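Activating signal cointegrator 1 complex subunit 2 (Homo sapiens, PDB 6YXQ) binds K63-linked polyubiquitin and recruits ASCC3 and ALKBH3 to sites of DNA alkylation damage, and also acts in the rescue of stalled ribosomes. Local coordinates at residues T64-A67 and N68-W72; F158-I162 and P163-D167; G349-E352 and E353-I357; F375-A378 and E379-L383; S389-D392 and E393-A397. All blocks are in the same frame, centred on the assembly; numbering follows the deposited sequence.

Contact 1: T64-A67 and N68-W72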
loop_
_atom_site.group_PDB
_atom_site.type_symbol
_atom_site.label_atom_id
_atom_site.label_comp_id
_atom_site.label_asym_id
_atom_site.label_seq_id
_atom_site.Cartn_x
_atom_site.Cartn_y
_atom_site.Cartn_z
ATOM N N THR B 64 -1.897 2.010 -15.569
ATOM C CA THR B 64 -2.767 3.141 -15.915
ATOM C C THR B 64 -4.226 2.743 -15.847
ATOM O O THR B 64 -5.072 3.557 -15.443
ATOM C CB THR B 64 -2.467 3.753 -17.296
ATOM O OG1 THR B 64 -3.038 2.967 -18.338
ATOM C CG2 THR B 64 -0.984 3.996 -17.531
ATOM N N PHE B 65 -4.548 1.504 -16.235
ATOM C CA PHE B 65 -5.902 1.026 -15.959
ATOM C C PHE B 65 -6.251 1.198 -14.479
ATOM O O PHE B 65 -7.284 1.801 -14.128
ATOM C CB PHE B 65 -6.037 -0.430 -16.372
ATOM C CG PHE B 65 -6.141 -0.628 -17.850
ATOM C CD1 PHE B 65 -7.041 0.111 -18.591
ATOM C CD2 PHE B 65 -5.337 -1.549 -18.500
ATOM C CE1 PHE B 65 -7.149 -0.069 -19.953
ATOM C CE2 PHE B 65 -5.440 -1.736 -19.867
ATOM C CZ PHE B 65 -6.347 -0.995 -20.594
ATOM N N VAL B 66 -5.377 0.696 -13.596
ATOM C CA VAL B 66 -5.664 0.748 -12.159
ATOM C C VAL B 66 -5.815 2.194 -11.685
ATOM O O VAL B 66 -6.761 2.534 -10.958
ATOM C CB VAL B 66 -4.577 0.009 -11.358
ATOM C CG1 VAL B 66 -4.797 0.212 -9.862
ATOM C CG2 VAL B 66 -4.587 -1.472 -11.693
ATOM N N ALA B 67 -4.885 3.066 -12.085
ATOM C CA ALA B 67 -4.876 4.426 -11.558
ATOM C C ALA B 67 -6.070 5.228 -12.057
ATOM O O ALA B 67 -6.644 6.022 -11.305
ATOM C CB ALA B 67 -3.574 5.127 -11.924
ATOM N N ASN B 68 -6.453 5.049 -13.324
ATOM C CA ASN B 68 -7.629 5.753 -13.823
ATOM C C ASN B 68 -8.884 5.292 -13.094
ATOM O O ASN B 68 -9.718 6.117 -12.683
ATOM C CB ASN B 68 -7.762 5.545 -15.334
ATOM C CG ASN B 68 -6.718 6.327 -16.132
ATOM O OD1 ASN B 68 -6.107 7.271 -15.626
ATOM N ND2 ASN B 68 -6.511 5.930 -17.383
ATOM N N ASP B 69 -9.022 3.974 -12.902
ATOM C CA ASP B 69 -10.172 3.477 -12.158
ATOM C C ASP B 69 -10.201 4.042 -10.740
ATOM O O ASP B 69 -11.267 4.405 -10.231
ATOM C CB ASP B 69 -10.159 1.952 -12.137
ATOM C CG ASP B 69 -10.306 1.348 -13.520
ATOM O OD1 ASP B 69 -10.945 1.976 -14.391
ATOM O OD2 ASP B 69 -9.785 0.236 -13.732
ATOM N N LEU B 70 -9.040 4.151 -10.096
ATOM C CA LEU B 70 -9.022 4.633 -8.717
ATOM C C LEU B 70 -9.302 6.130 -8.644
ATOM O O LEU B 70 -9.958 6.600 -7.706
ATOM C CB LEU B 70 -7.683 4.297 -8.064
ATOM C CG LEU B 70 -7.448 2.867 -7.572
ATOM C CD1 LEU B 70 -5.989 2.645 -7.221
ATOM C CD2 LEU B 70 -8.322 2.570 -6.374
ATOM N N ASP B 71 -8.808 6.896 -9.619
ATOM C CA ASP B 71 -9.152 8.312 -9.698
ATOM C C ASP B 71 -10.661 8.490 -9.785
ATOM O O ASP B 71 -11.255 9.305 -9.063
ATOM C CB ASP B 71 -8.467 8.947 -10.908
ATOM C CG ASP B 71 -6.998 9.242 -10.671
ATOM O OD1 ASP B 71 -6.566 9.272 -9.499
ATOM O OD2 ASP B 71 -6.275 9.451 -11.669
ATOM N N TRP B 72 -11.302 7.705 -10.655
ATOM C CA TRP B 72 -12.753 7.796 -10.808
ATOM C C TRP B 72 -13.475 7.367 -9.535
ATOM O O TRP B 72 -14.485 7.969 -9.142
ATOM C CB TRP B 72 -13.190 6.937 -11.989
ATOM C CG TRP B 72 -14.626 6.572 -11.983
ATOM C CD1 TRP B 72 -15.667 7.346 -12.393
ATOM C CD2 TRP B 72 -15.193 5.330 -11.553
ATOM N NE1 TRP B 72 -16.851 6.665 -12.244
ATOM C CE2 TRP B 72 -16.586 5.424 -11.728
ATOM C CE3 TRP B 72 -14.660 4.155 -11.018
ATOM C CZ2 TRP B 72 -17.452 4.383 -11.402
ATOM C CZ3 TRP B 72 -15.523 3.116 -10.700
ATOM C CH2 TRP B 72 -16.901 3.239 -10.892
#
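Val66 and Leu70 lie side by side one turn apart on helix 53-75, with Val66 CG1 3.8 Å from Leu70 CD1. The valine puts CG1 there by standing it anti to its own nitrogen (chi1 173°), while Leu70 also rests CG against the carbonyl oxygen of Val66. Beneath the side chains run four successive i to i+4 bonds: Asn68 N to Thr64 O at 2.9 Å, Asp69 N to Phe65 O at 3.0 Å, then Leu70 N to Val66 O and Asp71 N to Ala67 O. Further out, Val66 and Leu70 are buried, against Val42 and Ser126 respectively, while the acids make salt bridges to other parts of the fold and to ASCC3. Asp71 reaches Arg122 on helix 114-135 through OD2. Asp69 OD1 pairs with Arg39 and with Lys36 of the ASCC3 chain, two cations that would be expected to favour the ionised form of this buried carboxylate.

Contact 2: F158-I162 and P163-D167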
loop_
_atom_site.group_PDB
_atom_site.type_symbol
_atom_site.label_atom_id
_atom_site.label_comp_id
_atom_site.label_asym_id
_atom_site.label_seq_id
_atom_site.Cartn_x
_atom_site.Cartn_y
_atom_site.Cartn_z
ATOM N N PHE B 158 -14.516 -8.505 3.057
ATOM C CA PHE B 158 -13.048 -8.659 3.014
ATOM C C PHE B 158 -12.338 -7.337 2.717
ATOM O O PHE B 158 -11.209 -7.315 2.213
ATOM C CB PHE B 158 -12.621 -9.732 2.004
ATOM C CG PHE B 158 -12.757 -11.144 2.515
ATOM C CD1 PHE B 158 -11.829 -11.671 3.406
ATOM C CD2 PHE B 158 -13.822 -11.938 2.117
ATOM C CE1 PHE B 158 -11.960 -12.966 3.888
ATOM C CE2 PHE B 158 -13.958 -13.235 2.595
ATOM C CZ PHE B 158 -13.025 -13.750 3.481
ATOM N N LEU B 159 -12.990 -6.223 3.064
ATOM C CA LEU B 159 -12.417 -4.904 2.809
ATOM C C LEU B 159 -11.150 -4.685 3.620
ATOM O O LEU B 159 -10.234 -3.984 3.178
ATOM C CB LEU B 159 -13.441 -3.813 3.133
ATOM C CG LEU B 159 -14.738 -3.796 2.319
ATOM C CD1 LEU B 159 -15.558 -2.550 2.631
ATOM C CD2 LEU B 159 -14.445 -3.881 0.827
ATOM N N PHE B 160 -11.086 -5.264 4.817
ATOM C CA PHE B 160 -9.909 -5.169 5.672
ATOM C C PHE B 160 -9.566 -6.568 6.163
ATOM O O PHE B 160 -10.346 -7.182 6.896
ATOM C CB PHE B 160 -10.143 -4.219 6.848
ATOM C CG PHE B 160 -10.051 -2.754 6.487
ATOM C CD1 PHE B 160 -8.828 -2.105 6.457
ATOM C CD2 PHE B 160 -11.193 -2.023 6.205
ATOM C CE1 PHE B 160 -8.745 -0.762 6.139
ATOM C CE2 PHE B 160 -11.115 -0.678 5.889
ATOM C CZ PHE B 160 -9.890 -0.049 5.853
ATOM N N ASP B 161 -8.424 -7.081 5.729
ATOM C CA ASP B 161 -7.825 -8.258 6.324
ATOM C C ASP B 161 -6.944 -7.828 7.488
ATOM O O ASP B 161 -6.794 -6.642 7.785
ATOM C CB ASP B 161 -6.990 -9.016 5.299
ATOM C CG ASP B 161 -7.820 -9.888 4.405
ATOM O OD1 ASP B 161 -9.008 -10.098 4.724
ATOM O OD2 ASP B 161 -7.281 -10.372 3.385
ATOM N N ILE B 162 -6.332 -8.803 8.147
ATOM C CA ILE B 162 -5.205 -8.506 9.022
ATOM C C ILE B 162 -3.968 -8.290 8.151
ATOM O O ILE B 162 -3.241 -7.310 8.371
ATOM C CB ILE B 162 -4.996 -9.606 10.074
ATOM C CG1 ILE B 162 -6.036 -9.472 11.183
ATOM C CG2 ILE B 162 -3.606 -9.503 10.677
ATOM C CD1 ILE B 162 -5.896 -8.200 12.016
ATOM N N PRO B 163 -3.680 -9.144 7.151
ATOM C CA PRO B 163 -2.552 -8.835 6.256
ATOM C C PRO B 163 -2.642 -7.462 5.617
ATOM O O PRO B 163 -1.631 -6.752 5.550
ATOM C CB PRO B 163 -2.619 -9.953 5.209
ATOM C CG PRO B 163 -3.237 -11.081 5.910
ATOM C CD PRO B 163 -4.215 -10.496 6.882
ATOM N N LYS B 164 -3.826 -7.056 5.154
ATOM C CA LYS B 164 -3.950 -5.744 4.528
ATOM C C LYS B 164 -3.653 -4.627 5.519
ATOM O O LYS B 164 -3.117 -3.588 5.137
ATOM C CB LYS B 164 -5.341 -5.559 3.930
ATOM C CG LYS B 164 -5.674 -6.553 2.851
ATOM C CD LYS B 164 -7.173 -6.713 2.729
ATOM C CE LYS B 164 -7.713 -5.962 1.544
ATOM N NZ LYS B 164 -7.903 -6.879 0.390
ATOM N N ILE B 165 -3.993 -4.819 6.794
ATOM C CA ILE B 165 -3.688 -3.791 7.785
ATOM C C ILE B 165 -2.181 -3.682 7.995
ATOM O O ILE B 165 -1.617 -2.576 8.042
ATOM C CB ILE B 165 -4.426 -4.087 9.100
ATOM C CG1 ILE B 165 -5.924 -3.822 8.928
ATOM C CG2 ILE B 165 -3.850 -3.248 10.226
ATOM C CD1 ILE B 165 -6.769 -4.366 10.052
ATOM N N LEU B 166 -1.509 -4.828 8.127
ATOM C CA LEU B 166 -0.056 -4.830 8.262
ATOM C C LEU B 166 0.601 -4.171 7.056
ATOM O O LEU B 166 1.508 -3.338 7.204
ATOM C CB LEU B 166 0.445 -6.265 8.437
ATOM C CG LEU B 166 0.606 -6.802 9.864
ATOM C CD1 LEU B 166 -0.652 -6.595 10.689
ATOM C CD2 LEU B 166 0.973 -8.270 9.822
ATOM N N ASP B 167 0.153 -4.542 5.855
ATOM C CA ASP B 167 0.649 -3.907 4.641
ATOM C C ASP B 167 0.425 -2.403 4.690
ATOM O O ASP B 167 1.329 -1.621 4.382
ATOM C CB ASP B 167 -0.037 -4.510 3.411
ATOM C CG ASP B 167 0.414 -5.926 3.128
ATOM O OD1 ASP B 167 1.618 -6.217 3.323
ATOM O OD2 ASP B 167 -0.433 -6.745 2.704
#
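Asp161 and Lys164 meet through their aliphatic parts where the loop after helix 147-156 turns into helix 162-172: Asp161 CB is 3.5 Å from Lys164 CD. Their charges do not pair, for Asp161 OD2 stays 4.6 Å from Lys164 NZ. The lysine chain bends at its last two torsions (chi3 102°, chi4 98°), and the bend carries CE past Leu159 O at 3.6 Å and sends the ammonium to Asp96 and Gln92 on helix 89-101.

Apolar contacts gather on the other flank. Ile165 CG1 comes 4.2 Å from CD1 of the Phe160 ring, the two side chains crossing at about a right angle, and Ile162 CG2 lies 4.1 Å from Leu166 CD1.

Among backbone bonds, Leu166 N to Ile162 O is regular and nearly straight (3.0 Å, 170°), whereas Ile165 N to Asp161 O is weak at 3.5 Å. Pro163 sits in the first turn, where its missing N-H costs no helical bond.

Helix 89-101 covers the lysine, Ile165 packs on helices 177-190 and 243-266, Leu166 packs on helix 243-266, and the ASCC3 chain lies against Pro163, Lys164 and Leu166.

Contact 3: G349-E352 and E353-I357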
loop_
_atom_site.group_PDB
_atom_site.type_symbol
_atom_site.label_atom_id
_atom_site.label_comp_id
_atom_site.label_asym_id
_atom_site.label_seq_id
_atom_site.Cartn_x
_atom_site.Cartn_y
_atom_site.Cartn_z
ATOM N N GLY B 349 0.055 -6.720 39.647
ATOM C CA GLY B 349 -0.020 -7.633 38.519
ATOM C C GLY B 349 0.817 -7.174 37.342
ATOM O O GLY B 349 1.483 -7.982 36.691
ATOM N N PHE B 350 0.792 -5.868 37.052
ATOM C CA PHE B 350 1.664 -5.303 36.022
ATOM C C PHE B 350 3.132 -5.544 36.356
ATOM O O PHE B 350 3.917 -6.004 35.511
ATOM C CB PHE B 350 1.400 -3.804 35.887
ATOM C CG PHE B 350 0.009 -3.462 35.444
ATOM C CD1 PHE B 350 -0.530 -4.032 34.304
ATOM C CD2 PHE B 350 -0.755 -2.553 36.160
ATOM C CE1 PHE B 350 -1.810 -3.708 33.890
ATOM C CE2 PHE B 350 -2.033 -2.226 35.752
ATOM C CZ PHE B 350 -2.563 -2.804 34.616
ATOM N N ILE B 351 3.514 -5.219 37.594
ATOM C CA ILE B 351 4.870 -5.459 38.075
ATOM C C ILE B 351 5.229 -6.934 37.945
ATOM O O ILE B 351 6.325 -7.293 37.485
ATOM C CB ILE B 351 5.000 -4.977 39.529
ATOM C CG1 ILE B 351 4.902 -3.452 39.591
ATOM C CG2 ILE B 351 6.295 -5.469 40.140
ATOM C CD1 ILE B 351 4.889 -2.892 40.998
ATOM N N GLU B 352 4.314 -7.813 38.360
ATOM C CA GLU B 352 4.613 -9.238 38.317
ATOM C C GLU B 352 4.774 -9.717 36.884
ATOM O O GLU B 352 5.612 -10.580 36.607
ATOM C CB GLU B 352 3.528 -10.040 39.039
ATOM C CG GLU B 352 3.519 -9.891 40.565
ATOM C CD GLU B 352 4.889 -10.065 41.207
ATOM O OE1 GLU B 352 5.685 -10.909 40.739
ATOM O OE2 GLU B 352 5.169 -9.346 42.191
ATOM N N GLU B 353 3.992 -9.161 35.956
ATOM C CA GLU B 353 4.130 -9.556 34.561
ATOM C C GLU B 353 5.499 -9.160 34.023
ATOM O O GLU B 353 6.166 -9.953 33.346
ATOM C CB GLU B 353 3.015 -8.940 33.719
ATOM C CG GLU B 353 3.156 -9.258 32.243
ATOM C CD GLU B 353 1.830 -9.447 31.545
ATOM O OE1 GLU B 353 1.773 -10.277 30.609
ATOM O OE2 GLU B 353 0.853 -8.764 31.925
ATOM N N PHE B 354 5.930 -7.930 34.319
ATOM C CA PHE B 354 7.280 -7.496 33.960
ATOM C C PHE B 354 8.336 -8.474 34.486
ATOM O O PHE B 354 9.204 -8.962 33.734
ATOM C CB PHE B 354 7.501 -6.089 34.524
ATOM C CG PHE B 354 8.824 -5.472 34.168
ATOM C CD1 PHE B 354 9.987 -5.858 34.814
ATOM C CD2 PHE B 354 8.896 -4.475 33.215
ATOM C CE1 PHE B 354 11.198 -5.281 34.496
ATOM C CE2 PHE B 354 10.106 -3.892 32.890
ATOM C CZ PHE B 354 11.257 -4.295 33.533
ATOM N N LEU B 355 8.273 -8.759 35.790
ATOM C CA LEU B 355 9.259 -9.634 36.414
ATOM C C LEU B 355 9.256 -11.023 35.779
ATOM O O LEU B 355 10.320 -11.602 35.528
ATOM C CB LEU B 355 8.988 -9.723 37.915
ATOM C CG LEU B 355 9.024 -8.401 38.692
ATOM C CD1 LEU B 355 8.583 -8.608 40.134
ATOM C CD2 LEU B 355 10.406 -7.767 38.638
ATOM N N GLN B 356 8.072 -11.572 35.512
ATOM C CA GLN B 356 7.978 -12.885 34.885
ATOM C C GLN B 356 8.621 -12.878 33.504
ATOM O O GLN B 356 9.391 -13.785 33.153
ATOM C CB GLN B 356 6.511 -13.301 34.796
ATOM C CG GLN B 356 6.273 -14.663 34.178
ATOM C CD GLN B 356 4.977 -15.291 34.651
ATOM O OE1 GLN B 356 4.649 -15.253 35.839
ATOM N NE2 GLN B 356 4.229 -15.866 33.719
ATOM N N ILE B 357 8.300 -11.860 32.699
ATOM C CA ILE B 357 8.862 -11.771 31.357
ATOM C C ILE B 357 10.379 -11.829 31.415
ATOM O O ILE B 357 11.014 -12.541 30.627
ATOM C CB ILE B 357 8.381 -10.492 30.645
ATOM C CG1 ILE B 357 6.911 -10.607 30.255
ATOM C CG2 ILE B 357 9.210 -10.230 29.401
ATOM C CD1 ILE B 357 6.363 -9.343 29.639
#
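Ile351 and Leu355, a turn apart on helix 348-359, run side by side with Ile351 CG2 3.9 Å from Leu355 CD1. The isoleucine holds CG2 anti to its nitrogen, beside the carbonyl carbon, the position from which it meets Leu355 CD1. Leu355 takes the extended form common in helices (chi1 -59°, chi2 174°), and its CG sits 3.2 Å from Ile351 O.

Glu352 approaches the same methyl from another side. Its chain kinks at chi2 (-48°), which curls the carboxylate back until OE1 is 3.7 Å from Leu355 CD1. Glu353 and Phe354 swing differently: both place CG anti to the backbone nitrogen, and their ends leave the neighbouring turn, the phenylalanine ring going to Leu331 of helix 306-340 and to helix 377-387.

Four i to i+4 backbone bonds run beneath, from Glu353 N to Gly349 O at 2.9 Å through to Gln356 N to Glu352 O at 2.9 Å.

The curled glutamate is turned to Arg395, which its OE2 meets in a salt bridge. A charged pair therefore lies over the apolar Leu355 methyl, and the arginine would be expected to stabilise the carboxylate in its ionised form.

Contact 4: F375-A378 and E379-L383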
loop_
_atom_site.group_PDB
_atom_site.type_symbol
_atom_site.label_atom_id
_atom_site.label_comp_id
_atom_site.label_asym_id
_atom_site.label_seq_id
_atom_site.Cartn_x
_atom_site.Cartn_y
_atom_site.Cartn_z
ATOM N N PHE B 375 17.373 -0.452 25.041
ATOM C CA PHE B 375 16.415 -0.017 26.060
ATOM C C PHE B 375 16.918 -0.504 27.412
ATOM O O PHE B 375 16.599 -1.631 27.824
ATOM C CB PHE B 375 15.019 -0.581 25.806
ATOM C CG PHE B 375 14.478 -0.317 24.432
ATOM C CD1 PHE B 375 13.708 0.805 24.183
ATOM C CD2 PHE B 375 14.701 -1.213 23.400
ATOM C CE1 PHE B 375 13.187 1.039 22.927
ATOM C CE2 PHE B 375 14.182 -0.984 22.141
ATOM C CZ PHE B 375 13.430 0.143 21.901
ATOM N N PRO B 376 17.689 0.305 28.137
ATOM C CA PRO B 376 18.291 -0.173 29.394
ATOM C C PRO B 376 17.248 -0.716 30.362
ATOM O O PRO B 376 16.185 -0.121 30.557
ATOM C CB PRO B 376 18.993 1.076 29.954
ATOM C CG PRO B 376 18.472 2.222 29.164
ATOM C CD PRO B 376 18.113 1.672 27.813
ATOM N N VAL B 377 17.569 -1.870 30.963
ATOM C CA VAL B 377 16.650 -2.538 31.883
ATOM C C VAL B 377 16.557 -1.781 33.203
ATOM O O VAL B 377 15.469 -1.633 33.772
ATOM C CB VAL B 377 17.086 -3.999 32.109
ATOM C CG1 VAL B 377 16.412 -4.562 33.344
ATOM C CG2 VAL B 377 16.771 -4.859 30.892
ATOM N N ALA B 378 17.694 -1.294 33.714
ATOM C CA ALA B 378 17.705 -0.611 35.006
ATOM C C ALA B 378 16.738 0.561 35.030
ATOM O O ALA B 378 16.125 0.851 36.063
ATOM C CB ALA B 378 19.115 -0.131 35.332
ATOM N N GLU B 379 16.584 1.243 33.898
ATOM C CA GLU B 379 15.715 2.411 33.849
ATOM C C GLU B 379 14.243 2.017 33.926
ATOM O O GLU B 379 13.430 2.770 34.476
ATOM C CB GLU B 379 16.023 3.217 32.582
ATOM C CG GLU B 379 14.836 3.842 31.888
ATOM C CD GLU B 379 15.245 4.576 30.633
ATOM O OE1 GLU B 379 16.463 4.655 30.373
ATOM O OE2 GLU B 379 14.357 5.077 29.911
ATOM N N ASP B 380 13.880 0.841 33.408
ATOM C CA ASP B 380 12.497 0.393 33.513
ATOM C C ASP B 380 12.215 -0.279 34.854
ATOM O O ASP B 380 11.075 -0.248 35.329
ATOM C CB ASP B 380 12.158 -0.547 32.353
ATOM C CG ASP B 380 12.078 0.178 31.019
ATOM O OD1 ASP B 380 11.651 1.352 31.004
ATOM O OD2 ASP B 380 12.449 -0.418 29.985
ATOM N N ILE B 381 13.231 -0.878 35.482
ATOM C CA ILE B 381 13.042 -1.449 36.813
ATOM C C ILE B 381 12.790 -0.346 37.833
ATOM O O ILE B 381 11.951 -0.489 38.732
ATOM C CB ILE B 381 14.256 -2.312 37.199
ATOM C CG1 ILE B 381 14.254 -3.626 36.422
ATOM C CG2 ILE B 381 14.270 -2.590 38.693
ATOM C CD1 ILE B 381 15.271 -4.625 36.952
ATOM N N SER B 382 13.502 0.775 37.708
ATOM C CA SER B 382 13.270 1.880 38.628
ATOM C C SER B 382 11.863 2.446 38.489
ATOM O O SER B 382 11.330 2.988 39.455
ATOM C CB SER B 382 14.309 2.981 38.421
ATOM O OG SER B 382 14.492 3.244 37.049
ATOM N N LEU B 383 11.240 2.329 37.314
ATOM C CA LEU B 383 9.845 2.747 37.180
ATOM C C LEU B 383 8.943 1.937 38.103
ATOM O O LEU B 383 8.118 2.494 38.839
ATOM C CB LEU B 383 9.384 2.601 35.733
ATOM C CG LEU B 383 10.059 3.482 34.695
ATOM C CD1 LEU B 383 9.459 3.218 33.328
ATOM C CD2 LEU B 383 9.896 4.927 35.087
HETATM O O HOH W 1 13.727 -2.465 29.033
#
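The carboxylate of Glu379 meets the puckered ring of Pro376 across this turn, with OE1 of Glu379 3.4 Å from Pro376 CG. Glu379 gets there with a chain extended beyond CG (chi2 -178°). The Phe375 ring leads away from the helix and stacks on His328 of helix 306-340.

The carboxylate of Asp380 is tied back to the turn by a water that donates both to its OD2, at 2.6 Å, and to Phe375 O, at 3.2 Å. This bridge joins the residue just before the proline to the first turn of helix 377-387. Phe354 of helix 348-359 packs against the same aspartate.

On the apolar flank Val377 CG1 lies 3.8 Å from Ile381 CD1. Val377 O takes a good bond from Ile381 N, at 2.9 Å, and a weak one from Asp380 N. Ser382 sets OG between its own nitrogen and carbonyl carbon (chi1 45°), within 3.1 Å of Ala378 O and 2.8 Å of Glu379 O; its single proton could go to either.

Helix 365-374 ends just before Phe375, and Asp372 OD1 accepts from Val377 N at the start of the next helix. The whole is a tight helix-to-helix connection, with a proline in the linker directly ahead of the new helix, in an all-helical part of the protein.

Contact 5: S389-D392 and E393-A397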
loop_
_atom_site.group_PDB
_atom_site.type_symbol
_atom_site.label_atom_id
_atom_site.label_comp_id
_atom_site.label_asym_id
_atom_site.label_seq_id
_atom_site.Cartn_x
_atom_site.Cartn_y
_atom_site.Cartn_z
ATOM N N SER B 389 4.918 1.215 46.340
ATOM C CA SER B 389 5.345 1.731 47.634
ATOM C C SER B 389 6.261 0.752 48.358
ATOM O O SER B 389 7.020 1.156 49.247
ATOM C CB SER B 389 4.129 2.050 48.502
ATOM O OG SER B 389 3.818 0.976 49.369
ATOM N N VAL B 390 6.236 -0.525 47.979
ATOM C CA VAL B 390 6.845 -1.576 48.785
ATOM C C VAL B 390 7.593 -2.583 47.915
ATOM O O VAL B 390 7.274 -3.774 47.894
ATOM C CB VAL B 390 5.766 -2.239 49.663
ATOM C CG1 VAL B 390 4.657 -2.932 48.807
ATOM C CG2 VAL B 390 6.381 -3.186 50.685
ATOM N N LEU B 391 8.640 -2.136 47.222
ATOM C CA LEU B 391 9.379 -3.017 46.314
ATOM C C LEU B 391 10.829 -3.130 46.769
ATOM O O LEU B 391 11.607 -2.176 46.639
ATOM C CB LEU B 391 9.297 -2.540 44.867
ATOM C CG LEU B 391 9.689 -3.672 43.902
ATOM C CD1 LEU B 391 8.772 -4.874 44.080
ATOM C CD2 LEU B 391 9.646 -3.193 42.473
ATOM N N ASP B 392 11.192 -4.310 47.272
ATOM C CA ASP B 392 12.537 -4.587 47.750
ATOM C C ASP B 392 13.450 -5.008 46.603
ATOM O O ASP B 392 13.007 -5.477 45.552
ATOM C CB ASP B 392 12.519 -5.679 48.819
ATOM C CG ASP B 392 11.597 -6.825 48.460
ATOM O OD1 ASP B 392 10.536 -6.562 47.860
ATOM O OD2 ASP B 392 11.923 -7.986 48.784
ATOM N N GLU B 393 14.753 -4.831 46.829
ATOM C CA GLU B 393 15.744 -5.190 45.824
ATOM C C GLU B 393 15.700 -6.674 45.508
ATOM O O GLU B 393 16.068 -7.084 44.402
ATOM C CB GLU B 393 17.132 -4.786 46.310
ATOM C CG GLU B 393 17.338 -3.287 46.344
ATOM C CD GLU B 393 17.793 -2.753 45.009
ATOM O OE1 GLU B 393 17.536 -1.565 44.723
ATOM O OE2 GLU B 393 18.406 -3.526 44.241
ATOM N N THR B 394 15.263 -7.486 46.472
ATOM C CA THR B 394 15.084 -8.921 46.280
ATOM C C THR B 394 14.389 -9.234 44.968
ATOM O O THR B 394 14.806 -10.122 44.213
ATOM C CB THR B 394 14.259 -9.479 47.439
ATOM O OG1 THR B 394 14.891 -9.138 48.674
ATOM C CG2 THR B 394 14.104 -10.985 47.336
ATOM N N ARG B 395 13.323 -8.493 44.685
ATOM C CA ARG B 395 12.438 -8.817 43.584
ATOM C C ARG B 395 13.060 -8.567 42.216
ATOM O O ARG B 395 12.601 -9.157 41.236
ATOM C CB ARG B 395 11.144 -8.017 43.723
ATOM C CG ARG B 395 10.518 -8.114 45.102
ATOM C CD ARG B 395 10.053 -9.528 45.408
ATOM N NE ARG B 395 9.398 -10.158 44.265
ATOM C CZ ARG B 395 8.172 -9.868 43.846
ATOM N NH1 ARG B 395 7.451 -8.951 44.475
ATOM N NH2 ARG B 395 7.665 -10.498 42.796
ATOM N N THR B 396 14.084 -7.713 42.115
ATOM C CA THR B 396 14.674 -7.413 40.814
ATOM C C THR B 396 16.164 -7.702 40.708
ATOM O O THR B 396 16.669 -7.782 39.581
ATOM C CB THR B 396 14.426 -5.942 40.424
ATOM O OG1 THR B 396 15.243 -5.070 41.218
ATOM C CG2 THR B 396 12.956 -5.576 40.604
ATOM N N ALA B 397 16.869 -7.897 41.827
ATOM C CA ALA B 397 18.328 -7.995 41.817
ATOM C C ALA B 397 18.828 -8.988 40.773
ATOM O O ALA B 397 19.680 -8.653 39.938
ATOM C CB ALA B 397 18.829 -8.382 43.211
HETATM O O HOH W 2 13.314 -3.829 43.547
#
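Leu391 lays its CD1 across the aliphatic stem of Arg395, 3.8 Å from CG, with the two side chains crossing at about a right angle. The place is the loop between two consecutive helices, 377-387 and 394-408, at the N-terminal start of the second. The leucine turns CG anti to its nitrogen (chi1 -163°), and this brings its end back toward the first turn.

Asp392 sits at the bend. Its carboxylate stands over the start of the helix, with OD1 3.2 Å from Arg395 CG and OD2 3.1 Å from Thr394 CB. No salt bridge forms with the arginine: Asp392 OD1 and Arg395 NH1 are 5.2 Å apart. The arginine chain bends at chi2 and chi3 and turns its guanidinium to Glu352 of helix 348-359, where it also touches Leu355.

The backbone closes the turn with Arg395 N bonding Asp392 O at 3.2 Å. That donor stands 51° out of the carbonyl plane, away from the usual lone-pair directions. Glu393 O then receives both Thr396 N and Ala397 N as the helix gets under way.

Thr396 is buried against Ile381 and Gln385 of helix 377-387, while the acidic residues at the bend lie at the surface. One water completes the turn: it donates to Asp392 O at 2.6 Å and lies 3.3 Å from Thr396 OG1.

This chain is the N-terminal, ASCC3-contacting helical part of a longer protein. Contacts 3, 4 and 5 cluster, centres 12 to 13 Å apart, where helices 348-359, 377-387 and 394-408, near the C-terminal end of this construct, meet. A salt bridge, Glu352 OE2 to Arg395 NH2 at 2.8 Å, joins contacts 3 and 5; Phe354 CE1 packs 4.0 Å from Ile381 CG1 between contacts 3 and 4. Contacts 4 and 5 touch through Ile381 CG2 and Thr396 OG1, 3.7 Å apart. Contact 1 lies across the chain's centre, about 52 Å from contact 3 between centres; contact 2 is nearer the middle, about 21 Å from contact 1 between centres. ASCC3 touches only contacts 1 and 2.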